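PDB 3NWG: microcompartments protein from Desulfitobacterium hafniense, which probably serves as a tandem-domain shell protein of a bacterial microcompartment, its paired BMC domains assembling into a tile of the shell like that of PduT. Local coordinates for residues A[15-26]-A[59-67]; A[35-45]-A[127-135]. All blocks are in the same frame, centred on the assembly; numbering follows the deposited sequence.

Interaction 1: residues A[15-26]-A[59-67]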
ATOM      1  N   ARG A  15      26.953  -6.105  -0.487  1.00 52.65           N
ATOM      2  CA  ARG A  15      27.468  -7.465  -0.302  1.00 50.89           C
ATOM      3  C   ARG A  15      26.388  -8.520  -0.156  1.00 49.28           C
ATOM      4  O   ARG A  15      26.556  -9.640  -0.630  1.00 48.73           O
ATOM      5  CB  ARG A  15      28.381  -7.526   0.923  1.00 51.36           C
ATOM      6  CG  ARG A  15      29.673  -6.747   0.767  1.00 53.07           C
ATOM      7  CD  ARG A  15      30.603  -7.379  -0.262  1.00 54.58           C
ATOM      8  NE  ARG A  15      31.978  -7.366   0.245  1.00 58.17           N
ATOM      9  CZ  ARG A  15      32.684  -8.459   0.524  1.00 57.29           C
ATOM     10  NH1 ARG A  15      33.908  -8.358   0.997  1.00 58.59           N
ATOM     11  NH2 ARG A  15      32.168  -9.655   0.314  1.00 56.27           N
ATOM     12  N   GLY A  16      25.289  -8.161   0.506  1.00 48.98           N
ATOM     13  CA  GLY A  16      24.168  -9.062   0.702  1.00 47.12           C
ATOM     14  C   GLY A  16      23.523  -9.393  -0.627  1.00 47.05           C
ATOM     15  O   GLY A  16      23.120 -10.538  -0.868  1.00 46.86           O
ATOM     16  N   ILE A  17      23.420  -8.397  -1.501  1.00 47.43           N
ATOM     17  CA  ILE A  17      22.850  -8.614  -2.818  1.00 47.07           C
ATOM     18  C   ILE A  17      23.781  -9.485  -3.680  1.00 47.02           C
ATOM     19  O   ILE A  17      23.307 -10.312  -4.454  1.00 46.86           O
ATOM     20  CB  ILE A  17      22.494  -7.288  -3.487  1.00 48.37           C
ATOM     21  CG1 ILE A  17      21.273  -6.679  -2.769  1.00 48.79           C
ATOM     22  CG2 ILE A  17      22.226  -7.471  -4.971  1.00 47.21           C
ATOM     23  CD1 ILE A  17      20.978  -5.208  -3.130  1.00 47.51           C
ATOM     24  N   GLU A  18      25.093  -9.318  -3.515  1.00 46.80           N
ATOM     25  CA  GLU A  18      26.064 -10.108  -4.252  1.00 46.46           C
ATOM     26  C   GLU A  18      26.072 -11.517  -3.693  1.00 45.83           C
ATOM     27  O   GLU A  18      26.211 -12.492  -4.443  1.00 45.81           O
ATOM     28  CB  GLU A  18      27.464  -9.503  -4.141  1.00 46.92           C
ATOM     29  CG  GLU A  18      28.514 -10.162  -5.034  1.00 46.45           C
ATOM     30  CD  GLU A  18      29.940  -9.648  -4.764  1.00 49.72           C
ATOM     31  OE1 GLU A  18      30.366  -9.587  -3.589  1.00 50.90           O
ATOM     32  OE2 GLU A  18      30.660  -9.308  -5.735  1.00 52.25           O
ATOM     33  N   ALA A  19      25.926 -11.627  -2.376  1.00 45.15           N
ATOM     34  CA  ALA A  19      25.913 -12.933  -1.752  1.00 44.29           C
ATOM     35  C   ALA A  19      24.685 -13.695  -2.234  1.00 43.98           C
ATOM     36  O   ALA A  19      24.772 -14.887  -2.531  1.00 43.62           O
ATOM     37  CB  ALA A  19      25.929 -12.815  -0.238  1.00 44.00           C
ATOM     38  N   ALA A  20      23.552 -12.998  -2.339  1.00 44.22           N
ATOM     39  CA  ALA A  20      22.288 -13.629  -2.732  1.00 44.18           C
ATOM     40  C   ALA A  20      22.395 -14.151  -4.150  1.00 44.61           C
ATOM     41  O   ALA A  20      21.876 -15.218  -4.466  1.00 44.92           O
ATOM     42  CB  ALA A  20      21.122 -12.657  -2.605  1.00 44.48           C
ATOM     43  N   ASP A  21      23.104 -13.410  -4.990  1.00 45.03           N
ATOM     44  CA  ASP A  21      23.302 -13.786  -6.378  1.00 46.09           C
ATOM     45  C   ASP A  21      24.103 -15.076  -6.481  1.00 45.62           C
ATOM     46  O   ASP A  21      23.763 -15.950  -7.269  1.00 45.72           O
ATOM     47  CB  ASP A  21      24.045 -12.674  -7.115  1.00 47.03           C
ATOM     48  CG  ASP A  21      24.128 -12.918  -8.610  1.00 49.46           C
ATOM     49  OD1 ASP A  21      23.075 -12.781  -9.270  1.00 52.95           O
ATOM     50  OD2 ASP A  21      25.231 -13.244  -9.128  1.00 48.86           O
ATOM     51  N   ALA A  22      25.173 -15.164  -5.689  1.00 45.42           N
ATOM     52  CA  ALA A  22      26.008 -16.347  -5.581  1.00 45.46           C
ATOM     53  C   ALA A  22      25.190 -17.549  -5.101  1.00 46.22           C
ATOM     54  O   ALA A  22      25.286 -18.644  -5.680  1.00 47.04           O
ATOM     55  CB  ALA A  22      27.165 -16.085  -4.642  1.00 44.45           C
HETATM   56  N   MSE A  23      24.371 -17.331  -4.068  1.00 46.42           N
HETATM   57  CA  MSE A  23      23.569 -18.392  -3.438  1.00 46.71           C
HETATM   58  C   MSE A  23      22.527 -19.005  -4.384  1.00 47.64           C
HETATM   59  O   MSE A  23      22.340 -20.231  -4.434  1.00 47.92           O
HETATM   60  CB  MSE A  23      22.897 -17.840  -2.185  1.00 46.30           C
HETATM   61  CG  MSE A  23      23.916 -17.515  -1.121  1.00 47.60           C
HETATM   62 SE   MSE A  23      23.304 -16.427   0.374  1.00 49.68          SE
HETATM   63  CE  MSE A  23      22.289 -17.825   1.332  1.00 46.50           C
ATOM     64  N   LEU A  24      21.855 -18.147  -5.146  1.00 48.02           N
ATOM     65  CA  LEU A  24      20.866 -18.602  -6.108  1.00 48.77           C
ATOM     66  C   LEU A  24      21.504 -19.404  -7.234  1.00 49.38           C
ATOM     67  O   LEU A  24      20.856 -20.294  -7.815  1.00 50.38           O
ATOM     68  CB  LEU A  24      20.118 -17.412  -6.697  1.00 49.33           C
ATOM     69  CG  LEU A  24      19.262 -16.667  -5.683  1.00 49.31           C
ATOM     70  CD1 LEU A  24      18.734 -15.408  -6.315  1.00 49.46           C
ATOM     71  CD2 LEU A  24      18.123 -17.566  -5.158  1.00 49.90           C
ATOM     72  N   LYS A  25      22.764 -19.085  -7.536  1.00 48.25           N
ATOM     73  CA  LYS A  25      23.434 -19.654  -8.696  1.00 48.77           C
ATOM     74  C   LYS A  25      24.106 -20.973  -8.357  1.00 49.19           C
ATOM     75  O   LYS A  25      24.345 -21.805  -9.234  1.00 49.68           O
ATOM     76  CB  LYS A  25      24.467 -18.672  -9.242  1.00 48.21           C
ATOM     77  CG  LYS A  25      23.867 -17.538 -10.019  1.00 48.17           C
ATOM     78  CD  LYS A  25      24.926 -16.600 -10.520  1.00 47.36           C
ATOM     79  CE  LYS A  25      24.299 -15.503 -11.354  1.00 48.77           C
ATOM     80  NZ  LYS A  25      25.224 -14.344 -11.514  1.00 48.47           N
ATOM     81  N   ALA A  26      24.382 -21.157  -7.068  1.00 48.94           N
ATOM     82  CA  ALA A  26      25.254 -22.214  -6.610  1.00 49.25           C
ATOM     83  C   ALA A  26      24.688 -23.618  -6.822  1.00 50.68           C
ATOM     84  O   ALA A  26      25.453 -24.569  -6.981  1.00 51.32           O
ATOM     85  CB  ALA A  26      25.608 -21.992  -5.162  1.00 48.23           C
ATOM     86  N   ALA A  59      28.565 -20.697  -0.962  1.00 42.97           N
ATOM     87  CA  ALA A  59      28.725 -19.706  -2.028  1.00 42.35           C
ATOM     88  C   ALA A  59      28.595 -18.270  -1.488  1.00 42.14           C
ATOM     89  O   ALA A  59      29.426 -17.405  -1.793  1.00 41.92           O
ATOM     90  CB  ALA A  59      27.727 -19.949  -3.120  1.00 41.73           C
ATOM     91  N   GLY A  60      27.557 -18.036  -0.683  1.00 41.72           N
ATOM     92  CA  GLY A  60      27.295 -16.714  -0.121  1.00 41.36           C
ATOM     93  C   GLY A  60      28.386 -16.330   0.849  1.00 41.75           C
ATOM     94  O   GLY A  60      28.886 -15.208   0.813  1.00 42.15           O
ATOM     95  N   LYS A  61      28.784 -17.267   1.705  1.00 42.02           N
ATOM     96  CA  LYS A  61      29.905 -17.019   2.631  1.00 43.05           C
ATOM     97  C   LYS A  61      31.185 -16.655   1.865  1.00 43.44           C
ATOM     98  O   LYS A  61      31.982 -15.827   2.327  1.00 43.78           O
ATOM     99  CB  LYS A  61      30.162 -18.231   3.527  1.00 43.52           C
ATOM    100  CG  LYS A  61      29.091 -18.489   4.592  1.00 44.91           C
ATOM    101  CD  LYS A  61      29.379 -19.786   5.396  1.00 49.13           C
ATOM    102  CE  LYS A  61      30.645 -19.621   6.275  1.00 53.26           C
ATOM    103  NZ  LYS A  61      30.814 -20.676   7.326  1.00 57.24           N
ATOM    104  N   THR A  62      31.359 -17.277   0.692  1.00 42.89           N
ATOM    105  CA  THR A  62      32.487 -16.997  -0.181  1.00 43.22           C
ATOM    106  C   THR A  62      32.463 -15.568  -0.690  1.00 43.15           C
ATOM    107  O   THR A  62      33.456 -14.869  -0.577  1.00 43.83           O
ATOM    108  CB  THR A  62      32.553 -17.971  -1.373  1.00 43.00           C
ATOM    109  OG1 THR A  62      32.540 -19.316  -0.888  1.00 44.54           O
ATOM    110  CG2 THR A  62      33.831 -17.768  -2.165  1.00 42.55           C
HETATM  111  N   MSE A  63      31.340 -15.133  -1.244  1.00 42.97           N
HETATM  112  CA  MSE A  63      31.246 -13.784  -1.782  1.00 44.21           C
HETATM  113  C   MSE A  63      31.287 -12.744  -0.689  1.00 45.43           C
HETATM  114  O   MSE A  63      32.042 -11.785  -0.787  1.00 46.58           O
HETATM  115  CB  MSE A  63      30.003 -13.590  -2.648  1.00 43.94           C
HETATM  116  CG  MSE A  63      29.979 -14.464  -3.905  1.00 44.73           C
HETATM  117 SE   MSE A  63      31.527 -14.303  -5.085  0.60 45.66          SE
HETATM  118  CE  MSE A  63      31.541 -12.393  -5.249  1.00 43.87           C
ATOM    119  N   ALA A  64      30.504 -12.952   0.363  1.00 45.94           N
ATOM    120  CA  ALA A  64      30.418 -11.993   1.455  1.00 47.31           C
ATOM    121  C   ALA A  64      31.647 -11.925   2.394  1.00 48.87           C
ATOM    122  O   ALA A  64      31.903 -10.889   2.992  1.00 49.94           O
ATOM    123  CB  ALA A  64      29.130 -12.195   2.233  1.00 46.96           C
ATOM    124  N   ALA A  65      32.413 -13.003   2.509  1.00 49.90           N
ATOM    125  CA  ALA A  65      33.698 -12.976   3.265  1.00 52.57           C
ATOM    126  C   ALA A  65      33.634 -12.340   4.679  1.00 54.40           C
ATOM    127  O   ALA A  65      32.979 -12.891   5.565  1.00 54.89           O
ATOM    128  CB  ALA A  65      34.846 -12.363   2.413  1.00 52.48           C
ATOM    129  N   HIS A  66      34.292 -11.200   4.899  1.00 56.44           N
ATOM    130  CA  HIS A  66      34.359 -10.623   6.257  1.00 58.79           C
ATOM    131  C   HIS A  66      33.107  -9.852   6.726  1.00 58.55           C
ATOM    132  O   HIS A  66      33.016  -9.446   7.904  1.00 59.47           O
ATOM    133  CB  HIS A  66      35.569  -9.717   6.407  1.00 61.14           C
ATOM    134  CG  HIS A  66      36.878 -10.433   6.325  1.00 65.09           C
ATOM    135  ND1 HIS A  66      37.436 -11.090   7.403  1.00 68.22           N
ATOM    136  CD2 HIS A  66      37.758 -10.567   5.301  1.00 66.68           C
ATOM    137  CE1 HIS A  66      38.603 -11.600   7.046  1.00 70.34           C
ATOM    138  NE2 HIS A  66      38.820 -11.299   5.775  1.00 69.84           N
ATOM    139  N   SER A  67      32.163  -9.627   5.813  1.00 57.01           N
ATOM    140  CA  SER A  67      30.938  -8.938   6.163  1.00 56.75           C
ATOM    141  C   SER A  67      29.815  -9.930   6.478  1.00 55.37           C
ATOM    142  O   SER A  67      28.650  -9.541   6.610  1.00 54.74           O
ATOM    143  CB  SER A  67      30.537  -7.932   5.078  1.00 56.80           C
ATOM    144  OG  SER A  67      30.177  -8.580   3.883  1.00 56.51           O
TER
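Ser67 OG lies over one face of the Arg15 guanidinium, 4.0 Å from its plane and off-centre. The edge of the group is turned to the Met63-Ala64 peptide, with Met63 O near the plane and Ala64 O oblique to it. Arg15 NH2 comes 3.0 Å from Ala64 O, but the geometry is too poor for a hydrogen bond. The chain of Arg15 bends at chi2 (-68°) and again at chi3, which turns the group onto this end of helix 50-64. Ser67 OG donates to Ala64 O over 3.0 Å, tilted 19° from the carbonyl plane. Ser67 N binds the same oxygen, so two donors hold it.

Further along, the two helices run roughly antiparallel, at 148°. Their axes come within 7.7 Å. Small residues permit this: the backbones come nearest at Ala19 and Gly60, CA to CA 4.3 Å. Ala19 CB meets Ala64 CB, and Ala26 CB meets Ala59 CB at 3.6 Å. Met23 CG lies against Gly60 CA, also at 3.6 Å. Met63, a selenomethionine, bends at chi2 and chi3. Its CG packs on Ala22 CB, and its CE meets the carboxylate of Glu18, the two side chains crossing at about a right angle.

The pair belongs to the alpha/beta BMC fold, where both helices flank the sheet. Val10 of strand 4-10 touches Arg15, Ala64 and Ser67. The helix-helix contact is mainly apolar. Arg15 also has a long, weak ion pair with Asp166 of the second subunit. Its positive charge would probably still favour the nearby carbonyl end of helix 50-64.

Interaction 2: residues A[35-45]-A[127-135]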
ATOM      1  N   LYS A  35      16.435  -9.483   2.065  1.00 64.69           N
ATOM      2  CA  LYS A  35      15.995  -8.156   2.476  1.00 66.34           C
ATOM      3  C   LYS A  35      16.887  -7.523   3.535  1.00 66.80           C
ATOM      4  O   LYS A  35      17.526  -8.222   4.312  1.00 65.51           O
ATOM      5  CB  LYS A  35      14.535  -8.202   2.955  1.00 66.74           C
ATOM      6  CG  LYS A  35      14.295  -8.973   4.259  1.00 66.13           C
ATOM      7  CD  LYS A  35      12.874  -8.768   4.734  1.00 67.76           C
ATOM      8  CE  LYS A  35      12.734  -9.039   6.214  1.00 68.52           C
ATOM      9  NZ  LYS A  35      11.582  -8.255   6.764  1.00 71.25           N
ATOM     10  N   PRO A  36      16.939  -6.183   3.555  1.00 69.08           N
ATOM     11  CA  PRO A  36      17.641  -5.494   4.621  1.00 70.35           C
ATOM     12  C   PRO A  36      16.843  -5.622   5.902  1.00 71.19           C
ATOM     13  O   PRO A  36      15.632  -5.443   5.878  1.00 71.46           O
ATOM     14  CB  PRO A  36      17.651  -4.033   4.155  1.00 71.95           C
ATOM     15  CG  PRO A  36      17.292  -4.061   2.713  1.00 71.83           C
ATOM     16  CD  PRO A  36      16.415  -5.241   2.548  1.00 70.62           C
ATOM     17  N   VAL A  37      17.500  -5.974   7.000  1.00 72.29           N
ATOM     18  CA  VAL A  37      16.826  -5.956   8.298  1.00 74.17           C
ATOM     19  C   VAL A  37      17.434  -4.851   9.166  1.00 76.85           C
ATOM     20  O   VAL A  37      17.958  -3.870   8.615  1.00 78.19           O
ATOM     21  CB  VAL A  37      16.744  -7.362   8.997  1.00 72.66           C
ATOM     22  CG1 VAL A  37      16.147  -8.408   8.049  1.00 71.66           C
ATOM     23  CG2 VAL A  37      18.079  -7.811   9.572  1.00 72.61           C
ATOM     24  N   CYS A  38      17.334  -4.981  10.496  1.00 78.37           N
ATOM     25  CA  CYS A  38      17.904  -3.997  11.440  1.00 81.27           C
ATOM     26  C   CYS A  38      19.316  -3.554  11.001  1.00 82.05           C
ATOM     27  O   CYS A  38      19.988  -4.288  10.239  1.00 81.38           O
ATOM     28  CB  CYS A  38      17.916  -4.552  12.877  1.00 81.29           C
ATOM     29  SG  CYS A  38      19.456  -5.418  13.403  1.00 84.21           S
ATOM     30  N   PRO A  39      19.785  -2.388  11.499  1.00 83.58           N
ATOM     31  CA  PRO A  39      20.965  -1.709  10.941  1.00 84.49           C
ATOM     32  C   PRO A  39      22.252  -2.557  10.991  1.00 83.15           C
ATOM     33  O   PRO A  39      22.577  -3.112  12.048  1.00 83.44           O
ATOM     34  CB  PRO A  39      21.122  -0.503  11.869  1.00 87.12           C
ATOM     35  CG  PRO A  39      20.646  -1.021  13.193  1.00 86.70           C
ATOM     36  CD  PRO A  39      19.444  -1.858  12.833  1.00 84.81           C
ATOM     37  N   GLY A  40      22.949  -2.712   9.865  1.00 81.61           N
ATOM     38  CA  GLY A  40      22.427  -2.385   8.536  1.00 79.51           C
ATOM     39  C   GLY A  40      22.321  -3.687   7.761  1.00 75.82           C
ATOM     40  O   GLY A  40      22.401  -3.700   6.520  1.00 75.83           O
ATOM     41  N   LYS A  41      22.135  -4.770   8.523  1.00 72.34           N
ATOM     42  CA  LYS A  41      22.076  -6.149   8.039  1.00 68.42           C
ATOM     43  C   LYS A  41      21.283  -6.364   6.767  1.00 65.75           C
ATOM     44  O   LYS A  41      20.298  -5.680   6.506  1.00 66.20           O
ATOM     45  CB  LYS A  41      21.479  -7.056   9.116  1.00 67.89           C
ATOM     46  CG  LYS A  41      22.453  -7.522  10.178  1.00 69.49           C
ATOM     47  CD  LYS A  41      21.757  -7.770  11.539  1.00 72.72           C
ATOM     48  CE  LYS A  41      20.953  -9.074  11.590  1.00 70.71           C
ATOM     49  NZ  LYS A  41      20.289  -9.265  12.917  1.00 71.17           N
ATOM     50  N   TYR A  42      21.736  -7.338   5.991  1.00 62.25           N
ATOM     51  CA  TYR A  42      20.976  -7.899   4.905  1.00 59.04           C
ATOM     52  C   TYR A  42      20.920  -9.391   5.172  1.00 56.76           C
ATOM     53  O   TYR A  42      21.920 -10.003   5.566  1.00 56.24           O
ATOM     54  CB  TYR A  42      21.677  -7.638   3.589  1.00 58.86           C
ATOM     55  CG  TYR A  42      20.796  -7.852   2.380  1.00 57.83           C
ATOM     56  CD1 TYR A  42      19.972  -6.834   1.917  1.00 57.18           C
ATOM     57  CD2 TYR A  42      20.794  -9.069   1.692  1.00 55.15           C
ATOM     58  CE1 TYR A  42      19.169  -7.013   0.813  1.00 56.80           C
ATOM     59  CE2 TYR A  42      19.997  -9.257   0.582  1.00 54.37           C
ATOM     60  CZ  TYR A  42      19.182  -8.220   0.149  1.00 56.43           C
ATOM     61  OH  TYR A  42      18.377  -8.378  -0.955  1.00 57.80           O
ATOM     62  N   ILE A  43      19.749  -9.978   4.983  1.00 54.77           N
ATOM     63  CA  ILE A  43      19.596 -11.391   5.252  1.00 52.83           C
ATOM     64  C   ILE A  43      19.140 -12.125   4.006  1.00 51.68           C
ATOM     65  O   ILE A  43      18.376 -11.588   3.195  1.00 51.86           O
ATOM     66  CB  ILE A  43      18.640 -11.680   6.463  1.00 52.96           C
ATOM     67  CG1 ILE A  43      17.160 -11.506   6.095  1.00 53.19           C
ATOM     68  CG2 ILE A  43      19.008 -10.851   7.684  1.00 53.35           C
ATOM     69  CD1 ILE A  43      16.401 -12.829   6.046  1.00 52.78           C
ATOM     70  N   VAL A  44      19.637 -13.347   3.853  1.00 50.07           N
ATOM     71  CA  VAL A  44      19.181 -14.211   2.779  1.00 49.15           C
ATOM     72  C   VAL A  44      18.762 -15.533   3.368  1.00 48.60           C
ATOM     73  O   VAL A  44      19.492 -16.147   4.152  1.00 47.54           O
ATOM     74  CB  VAL A  44      20.255 -14.414   1.667  1.00 49.23           C
ATOM     75  CG1 VAL A  44      19.709 -15.239   0.522  1.00 46.36           C
ATOM     76  CG2 VAL A  44      20.752 -13.066   1.149  1.00 49.37           C
ATOM     77  N   LEU A  45      17.557 -15.936   2.997  1.00 49.20           N
ATOM     78  CA  LEU A  45      17.003 -17.225   3.376  1.00 49.80           C
ATOM     79  C   LEU A  45      16.641 -17.983   2.118  1.00 50.52           C
ATOM     80  O   LEU A  45      15.990 -17.450   1.213  1.00 51.00           O
ATOM     81  CB  LEU A  45      15.749 -17.064   4.234  1.00 49.76           C
ATOM     82  CG  LEU A  45      15.894 -16.610   5.680  1.00 51.14           C
ATOM     83  CD1 LEU A  45      14.538 -16.199   6.210  1.00 53.14           C
ATOM     84  CD2 LEU A  45      16.470 -17.723   6.540  1.00 52.43           C
ATOM     85  N   ARG A 127       7.869 -13.618  11.637  1.00 71.60           N
ATOM     86  CA  ARG A 127       8.368 -12.310  11.284  1.00 74.13           C
ATOM     87  C   ARG A 127       9.846 -12.222  11.556  1.00 74.64           C
ATOM     88  O   ARG A 127      10.283 -12.133  12.698  1.00 73.97           O
ATOM     89  CB  ARG A 127       7.594 -11.205  12.000  1.00 75.42           C
ATOM     90  CG  ARG A 127       6.129 -11.111  11.595  1.00 78.25           C
ATOM     91  CD  ARG A 127       5.885 -10.112  10.485  1.00 82.80           C
ATOM     92  NE  ARG A 127       4.604  -9.445  10.717  1.00 87.61           N
ATOM     93  CZ  ARG A 127       4.462  -8.258  11.314  1.00 90.48           C
ATOM     94  NH1 ARG A 127       3.247  -7.747  11.493  1.00 91.94           N
ATOM     95  NH2 ARG A 127       5.530  -7.573  11.730  1.00 90.92           N
ATOM     96  N   ILE A 128      10.600 -12.294  10.469  1.00 76.60           N
ATOM     97  CA  ILE A 128      12.021 -12.003  10.436  1.00 78.65           C
ATOM     98  C   ILE A 128      12.203 -10.476  10.345  1.00 81.17           C
ATOM     99  O   ILE A 128      11.483  -9.812   9.593  1.00 82.33           O
ATOM    100  CB  ILE A 128      12.635 -12.721   9.209  1.00 78.19           C
ATOM    101  CG1 ILE A 128      13.296 -14.032   9.622  1.00 78.07           C
ATOM    102  CG2 ILE A 128      13.661 -11.864   8.497  1.00 79.35           C
ATOM    103  CD1 ILE A 128      12.349 -15.091  10.123  1.00 78.67           C
ATOM    104  N   GLY A 129      13.134  -9.909  11.106  1.00 83.26           N
ATOM    105  CA  GLY A 129      13.386  -8.465  11.006  1.00 87.28           C
ATOM    106  C   GLY A 129      13.086  -7.684  12.279  1.00 90.13           C
ATOM    107  O   GLY A 129      13.826  -7.811  13.261  1.00 90.55           O
HETATM  108  N   MSE A 130      12.050  -6.836  12.279  1.00 92.76           N
HETATM  109  CA  MSE A 130      11.314  -6.394  11.082  1.00 95.15           C
HETATM  110  C   MSE A 130      11.266  -4.857  11.123  1.00 97.35           C
HETATM  111  O   MSE A 130      10.276  -4.242  10.699  1.00 98.66           O
HETATM  112  CB  MSE A 130       9.866  -6.936  11.032  1.00 95.38           C
HETATM  113  CG  MSE A 130       9.488  -8.051  12.031  1.00 97.21           C
HETATM  114 SE   MSE A 130       9.084  -7.517  13.909  1.00104.61          SE
HETATM  115  CE  MSE A 130       7.749  -6.098  13.621  1.00104.58           C
ATOM    116  N   GLY A 131      12.327  -4.245  11.651  1.00 98.25           N
ATOM    117  CA  GLY A 131      12.348  -2.801  11.907  1.00100.46           C
ATOM    118  C   GLY A 131      11.870  -2.425  13.314  1.00101.34           C
ATOM    119  O   GLY A 131      10.769  -1.876  13.471  1.00102.50           O
ATOM    120  N   ILE A 132      12.673  -2.706  14.351  1.00100.85           N
ATOM    121  CA  ILE A 132      13.994  -3.374  14.242  1.00 99.38           C
ATOM    122  C   ILE A 132      14.261  -4.353  15.420  1.00 97.59           C
ATOM    123  O   ILE A 132      13.625  -5.422  15.504  1.00 96.27           O
ATOM    124  CB  ILE A 132      15.194  -2.356  13.996  1.00101.11           C
ATOM    125  CG1 ILE A 132      15.014  -1.036  14.773  1.00103.76           C
ATOM    126  CG2 ILE A 132      15.372  -2.057  12.505  1.00101.37           C
ATOM    127  CD1 ILE A 132      16.092  -0.773  15.816  1.00105.06           C
ATOM    128  N   GLY A 133      15.186  -3.985  16.317  1.00 97.31           N
ATOM    129  CA  GLY A 133      15.639  -4.856  17.409  1.00 94.73           C
ATOM    130  C   GLY A 133      16.489  -6.030  16.927  1.00 91.87           C
ATOM    131  O   GLY A 133      17.476  -6.402  17.579  1.00 92.36           O
ATOM    132  N   GLY A 134      16.114  -6.590  15.770  1.00 88.79           N
ATOM    133  CA  GLY A 134      16.667  -7.856  15.264  1.00 84.83           C
ATOM    134  C   GLY A 134      15.802  -9.026  15.723  1.00 81.56           C
ATOM    135  O   GLY A 134      16.044 -10.192  15.351  1.00 80.67           O
ATOM    136  N   LYS A 135      14.793  -8.688  16.535  1.00 79.37           N
ATOM    137  CA  LYS A 135      13.856  -9.640  17.137  1.00 75.89           C
ATOM    138  C   LYS A 135      12.957 -10.265  16.082  1.00 72.59           C
ATOM    139  O   LYS A 135      12.399  -9.575  15.229  1.00 72.70           O
ATOM    140  CB  LYS A 135      12.974  -8.956  18.201  1.00 77.05           C
ATOM    141  CG  LYS A 135      13.671  -8.600  19.519  1.00 78.77           C
ATOM    142  CD  LYS A 135      12.700  -7.904  20.464  1.00 80.74           C
ATOM    143  CE  LYS A 135      13.374  -7.507  21.769  1.00 83.52           C
ATOM    144  NZ  LYS A 135      12.566  -6.532  22.573  1.00 85.30           N
TER
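The turn that joins strands 29-36 and 42-48 of the first BMC domain packs here on the matching loop of the second, between strands 122-127 and 136-142. Lys35 reaches across to Ile128. Its NZ donates to Ile128 O over 3.2 Å, from above the carbonyl plane (38° out of it). The C=O...NZ angle is 141°. A chi1 of 68° tucks CG of Lys35 between its own N and C, and from there the chain runs out extended, bringing CE to 3.7 Å from Ile128 CG2. With an alanine here, Ile128 O would probably lose this donor and CG2 the packing of the lysine's CE.

Ile128 is also met by the second strand of the hairpin. Its CG2 touches Ile43 CD1 at 3.8 Å, the side chains crossing obliquely, and its CG1 meets Leu45 CD1 at 4.2 Å. Ile105 of helix 105-117 touches both Ile43 and Ile128. As in related BMC proteins, where the turn between these strands lies near the centre of the ring of subunits, both loops probably border the pore.

Nearer the tip, Val37 CG1 lies 4.0 Å from Gly129 CA. The backbone angles of Gly129 would jam a CB against the preceding carbonyl O, and Lys35 NZ would also be close to it. Cys38 CB packs on Ile132 CG2 at 3.6 Å, while its SG lies 4.1 Å from Gly134 CA. Pro39 CD touches the same methyl, the side chains of Pro39 and Ile132 crossing at about a right angle. Pro39 also packs on Ile132 of a second subunit, and Ile132 on Pro39 of a third.

Overall arrangement
From the N terminus the chain runs through strand 4-10 into helix 13-26, then the hairpin of strands 29-36 and 42-48, then helix 50-64. Interaction 1 closes this loop by bringing the second helix back against the first, within the first BMC domain. Segment 35-45 lies inside that loop. It pairs far ahead with 127-135, so the two contacts cross along the chain. Interaction 2 joins the first domain to the second. The centres are about 17 Å apart, yet the segments touch: Gly16 packs on Tyr42, and Ala20 and Met23 pack on Val44. Helix 13-26 thus connects the helix pair to the hairpin. Both contacts touch the second subunit.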